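Glucokinase (Leishmania braziliensis MHOM/BR/75/M2904, PDB 6EDI) probably phosphorylates D-glucose with ATP as phosphate donor, as a dimeric glucokinase of the actin-like ATPase clan. Local coordinates at residues N156-L168 with S216-V230. Numbering follows the deposited sequence.
Sequences NDLEAGAYGVLAL and SSLIHYVGVSDSYIV
Helix 157-168 packs, from Leu158 to Leu166, on one face of a beta hairpin, its axis 7.1 Å from that of strand 216-222 and inclined to it by 40°, while strand 227-230 runs roughly antiparallel to the helix. Where the CA atoms come nearest, at Glu159 and Ser217, the small serine fits: its OG gives a 2.7 Å hydrogen bond to Leu158 O, arriving from above the carbonyl plane, on the face opposite Ala162 N, so one oxygen serves both helix and sheet. Ala162, with only a methyl group, lets the helix settle close; its CB lies 3.7 Å from Ile219 CG1. Branched Val230 divides its methyls: CG1 touches Ala162 CB and the aliphatic CG of Glu159, and CG2 lies 3.4 Å from the Tyr163 ring centroid, a CH-pi contact. Tyr163, CG beside its backbone N (chi1 -83°), turns that face to Val230, and its OH accepts a nearly straight hydrogen bond (171°) from Val230 N at 3.1 Å. Leu166's forked end suits a flat ring, CD1 over the centre of Tyr228 and CD2 near its CB; Tyr221 backs the other face, and Tyr228 OH is hydrogen-bonded to Gly201 O. A helix covering a mixed sheet is consistent with the actin-like ATPase fold; strand 227-233 is outermost within the chain, strand 205-210 flanks strand 214-222, helix 399-409 packs against Ala167 and Leu168, and a second subunit touches His220 and Val222.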
# COMPACT_ATOMS: atom_id res chain seq x y z
N ASN A 156 -6.93 2.76 -12.56
CA ASN A 156 -7.51 1.42 -12.44
C ASN A 156 -8.94 1.56 -11.97
O ASN A 156 -9.29 2.52 -11.30
CB ASN A 156 -6.73 0.59 -11.41
CG ASN A 156 -5.56 -0.15 -12.02
OD1 ASN A 156 -5.75 -1.14 -12.75
ND2 ASN A 156 -4.34 0.31 -11.73
N ASP A 157 -9.77 0.60 -12.35
CA ASP A 157 -11.18 0.56 -11.95
C ASP A 157 -11.35 0.76 -10.43
O ASP A 157 -12.12 1.63 -9.98
CB ASP A 157 -11.82 -0.74 -12.49
CG ASP A 157 -12.98 -1.25 -11.63
OD1 ASP A 157 -13.86 -0.46 -11.23
OD2 ASP A 157 -13.03 -2.48 -11.39
N LEU A 158 -10.61 0.01 -9.63
CA LEU A 158 -10.74 0.11 -8.18
C LEU A 158 -10.09 1.36 -7.59
O LEU A 158 -10.45 1.82 -6.50
CB LEU A 158 -10.21 -1.16 -7.49
CG LEU A 158 -11.33 -1.98 -6.89
CD1 LEU A 158 -12.06 -1.12 -5.90
CD2 LEU A 158 -12.27 -2.42 -8.00
N GLU A 159 -9.11 1.90 -8.30
CA GLU A 159 -8.50 3.17 -7.89
C GLU A 159 -9.53 4.27 -8.05
O GLU A 159 -9.79 5.06 -7.13
CB GLU A 159 -7.25 3.43 -8.72
CG GLU A 159 -6.57 4.77 -8.48
CD GLU A 159 -5.43 5.02 -9.44
OE1 GLU A 159 -5.28 4.22 -10.39
OE2 GLU A 159 -4.69 6.01 -9.25
N ALA A 160 -10.18 4.28 -9.21
CA ALA A 160 -11.23 5.26 -9.46
C ALA A 160 -12.38 5.07 -8.47
O ALA A 160 -12.95 6.05 -8.01
CB ALA A 160 -11.71 5.21 -10.90
N GLY A 161 -12.71 3.83 -8.13
CA GLY A 161 -13.81 3.57 -7.19
C GLY A 161 -13.54 4.14 -5.81
O GLY A 161 -14.41 4.74 -5.15
N ALA A 162 -12.30 3.95 -5.36
CA ALA A 162 -11.84 4.51 -4.10
C ALA A 162 -11.92 6.04 -4.10
O ALA A 162 -12.36 6.65 -3.12
CB ALA A 162 -10.44 4.04 -3.79
N TYR A 163 -11.49 6.66 -5.20
CA TYR A 163 -11.65 8.12 -5.30
C TYR A 163 -13.14 8.52 -5.21
O TYR A 163 -13.49 9.60 -4.73
CB TYR A 163 -10.99 8.68 -6.57
CG TYR A 163 -9.51 8.92 -6.45
CD1 TYR A 163 -9.02 9.89 -5.58
CD2 TYR A 163 -8.60 8.21 -7.22
CE1 TYR A 163 -7.65 10.12 -5.45
CE2 TYR A 163 -7.23 8.43 -7.11
CZ TYR A 163 -6.76 9.39 -6.22
OH TYR A 163 -5.41 9.63 -6.08
N GLY A 164 -14.02 7.64 -5.70
CA GLY A 164 -15.44 7.90 -5.62
C GLY A 164 -15.92 7.90 -4.18
O GLY A 164 -16.75 8.73 -3.78
N VAL A 165 -15.40 6.97 -3.39
CA VAL A 165 -15.74 6.89 -1.97
C VAL A 165 -15.31 8.17 -1.29
O VAL A 165 -16.06 8.74 -0.50
CB VAL A 165 -15.02 5.72 -1.30
CG1 VAL A 165 -15.35 5.69 0.18
CG2 VAL A 165 -15.42 4.41 -1.98
N LEU A 166 -14.09 8.61 -1.61
CA LEU A 166 -13.56 9.84 -1.03
C LEU A 166 -14.44 11.02 -1.44
O LEU A 166 -14.76 11.88 -0.63
CB LEU A 166 -12.14 10.08 -1.51
CG LEU A 166 -11.57 11.44 -1.09
CD1 LEU A 166 -11.48 11.52 0.42
CD2 LEU A 166 -10.22 11.65 -1.73
N ALA A 167 -14.83 11.03 -2.72
CA ALA A 167 -15.67 12.11 -3.23
C ALA A 167 -16.97 12.18 -2.44
O ALA A 167 -17.39 13.26 -2.02
CB ALA A 167 -15.93 11.92 -4.70
N LEU A 168 -17.60 11.03 -2.25
CA LEU A 168 -18.85 10.97 -1.50
C LEU A 168 -18.65 11.45 -0.07
O LEU A 168 -19.50 12.15 0.50
CB LEU A 168 -19.40 9.55 -1.48
CG LEU A 168 -19.90 8.96 -2.80
CD1 LEU A 168 -20.11 7.46 -2.70
CD2 LEU A 168 -21.18 9.66 -3.20
N SER A 216 -9.29 -4.29 -5.26
CA SER A 216 -8.81 -3.65 -4.05
C SER A 216 -8.01 -2.39 -4.36
O SER A 216 -7.44 -2.24 -5.45
CB SER A 216 -7.92 -4.60 -3.27
OG SER A 216 -6.89 -5.02 -4.12
N SER A 217 -7.98 -1.47 -3.39
CA SER A 217 -7.24 -0.22 -3.51
C SER A 217 -7.19 0.44 -2.14
O SER A 217 -7.95 0.08 -1.23
CB SER A 217 -7.89 0.72 -4.54
OG SER A 217 -9.26 0.94 -4.26
N LEU A 218 -6.28 1.38 -1.97
CA LEU A 218 -6.14 2.00 -0.67
C LEU A 218 -6.17 3.50 -0.82
O LEU A 218 -5.40 4.07 -1.62
CB LEU A 218 -4.83 1.56 -0.00
CG LEU A 218 -4.49 2.24 1.33
CD1 LEU A 218 -5.20 1.56 2.50
CD2 LEU A 218 -2.99 2.33 1.54
N ILE A 219 -7.06 4.14 -0.06
CA ILE A 219 -7.03 5.59 0.03
C ILE A 219 -6.08 5.90 1.19
O ILE A 219 -6.37 5.59 2.35
CB ILE A 219 -8.40 6.20 0.33
CG1 ILE A 219 -9.48 5.64 -0.60
CG2 ILE A 219 -8.33 7.74 0.21
CD1 ILE A 219 -10.86 6.19 -0.34
N HIS A 220 -4.93 6.45 0.86
CA HIS A 220 -3.94 6.78 1.89
C HIS A 220 -4.08 8.24 2.28
O HIS A 220 -4.10 9.10 1.40
CB HIS A 220 -2.53 6.49 1.38
CG HIS A 220 -1.44 6.95 2.32
ND1 HIS A 220 -1.23 6.37 3.55
CD2 HIS A 220 -0.51 7.92 2.18
CE1 HIS A 220 -0.21 6.97 4.14
NE2 HIS A 220 0.25 7.90 3.34
N TYR A 221 -4.22 8.52 3.57
CA TYR A 221 -4.30 9.90 4.04
C TYR A 221 -2.91 10.42 4.33
O TYR A 221 -2.11 9.72 4.95
CB TYR A 221 -5.17 10.04 5.29
CG TYR A 221 -5.11 11.44 5.85
CD1 TYR A 221 -5.72 12.50 5.19
CD2 TYR A 221 -4.42 11.71 7.02
CE1 TYR A 221 -5.65 13.78 5.69
CE2 TYR A 221 -4.35 13.00 7.52
CZ TYR A 221 -4.97 14.02 6.85
OH TYR A 221 -4.90 15.30 7.34
N VAL A 222 -2.64 11.64 3.87
CA VAL A 222 -1.32 12.26 3.97
C VAL A 222 -1.38 13.49 4.88
O VAL A 222 -1.85 14.56 4.48
CB VAL A 222 -0.81 12.70 2.57
CG1 VAL A 222 0.55 13.36 2.72
CG2 VAL A 222 -0.74 11.53 1.59
N GLY A 223 -0.88 13.35 6.11
CA GLY A 223 -1.00 14.42 7.09
C GLY A 223 -0.31 15.73 6.72
O GLY A 223 -0.83 16.82 7.04
N VAL A 224 0.83 15.63 6.06
CA VAL A 224 1.66 16.80 5.72
C VAL A 224 0.88 17.80 4.89
O VAL A 224 0.91 19.00 5.15
CB VAL A 224 2.91 16.39 4.91
CG1 VAL A 224 3.84 17.59 4.76
CG2 VAL A 224 3.64 15.26 5.59
N SER A 225 0.15 17.28 3.90
CA SER A 225 -0.57 18.10 2.94
C SER A 225 -2.07 18.09 3.17
O SER A 225 -2.83 18.71 2.42
CB SER A 225 -0.28 17.63 1.51
OG SER A 225 -0.70 16.28 1.31
N ASP A 226 -2.50 17.37 4.21
CA ASP A 226 -3.92 17.17 4.52
C ASP A 226 -4.68 16.76 3.27
O ASP A 226 -5.68 17.38 2.88
CB ASP A 226 -4.52 18.44 5.14
CG ASP A 226 -5.94 18.23 5.62
OD1 ASP A 226 -6.25 17.10 6.05
OD2 ASP A 226 -6.74 19.18 5.56
N SER A 227 -4.18 15.72 2.61
CA SER A 227 -4.77 15.29 1.35
C SER A 227 -4.72 13.78 1.30
O SER A 227 -4.08 13.14 2.15
CB SER A 227 -4.01 15.87 0.16
OG SER A 227 -2.65 15.49 0.26
N TYR A 228 -5.39 13.20 0.31
CA TYR A 228 -5.39 11.75 0.16
C TYR A 228 -4.82 11.35 -1.19
O TYR A 228 -4.91 12.10 -2.17
CB TYR A 228 -6.83 11.23 0.22
CG TYR A 228 -7.62 11.52 1.47
CD1 TYR A 228 -8.20 12.77 1.70
CD2 TYR A 228 -7.86 10.52 2.39
CE1 TYR A 228 -8.96 13.01 2.85
CE2 TYR A 228 -8.62 10.75 3.54
CZ TYR A 228 -9.17 11.98 3.76
OH TYR A 228 -9.90 12.18 4.91
N ILE A 229 -4.26 10.14 -1.27
CA ILE A 229 -3.86 9.61 -2.56
C ILE A 229 -4.30 8.16 -2.58
O ILE A 229 -4.24 7.47 -1.57
CB ILE A 229 -2.33 9.74 -2.82
CG1 ILE A 229 -1.96 9.19 -4.20
CG2 ILE A 229 -1.50 9.08 -1.69
CD1 ILE A 229 -0.58 9.64 -4.69
N VAL A 230 -4.81 7.71 -3.72
CA VAL A 230 -5.24 6.32 -3.83
C VAL A 230 -4.16 5.49 -4.50
O VAL A 230 -3.53 5.91 -5.48
CB VAL A 230 -6.56 6.17 -4.59
CG1 VAL A 230 -6.88 4.69 -4.82
CG2 VAL A 230 -7.70 6.86 -3.83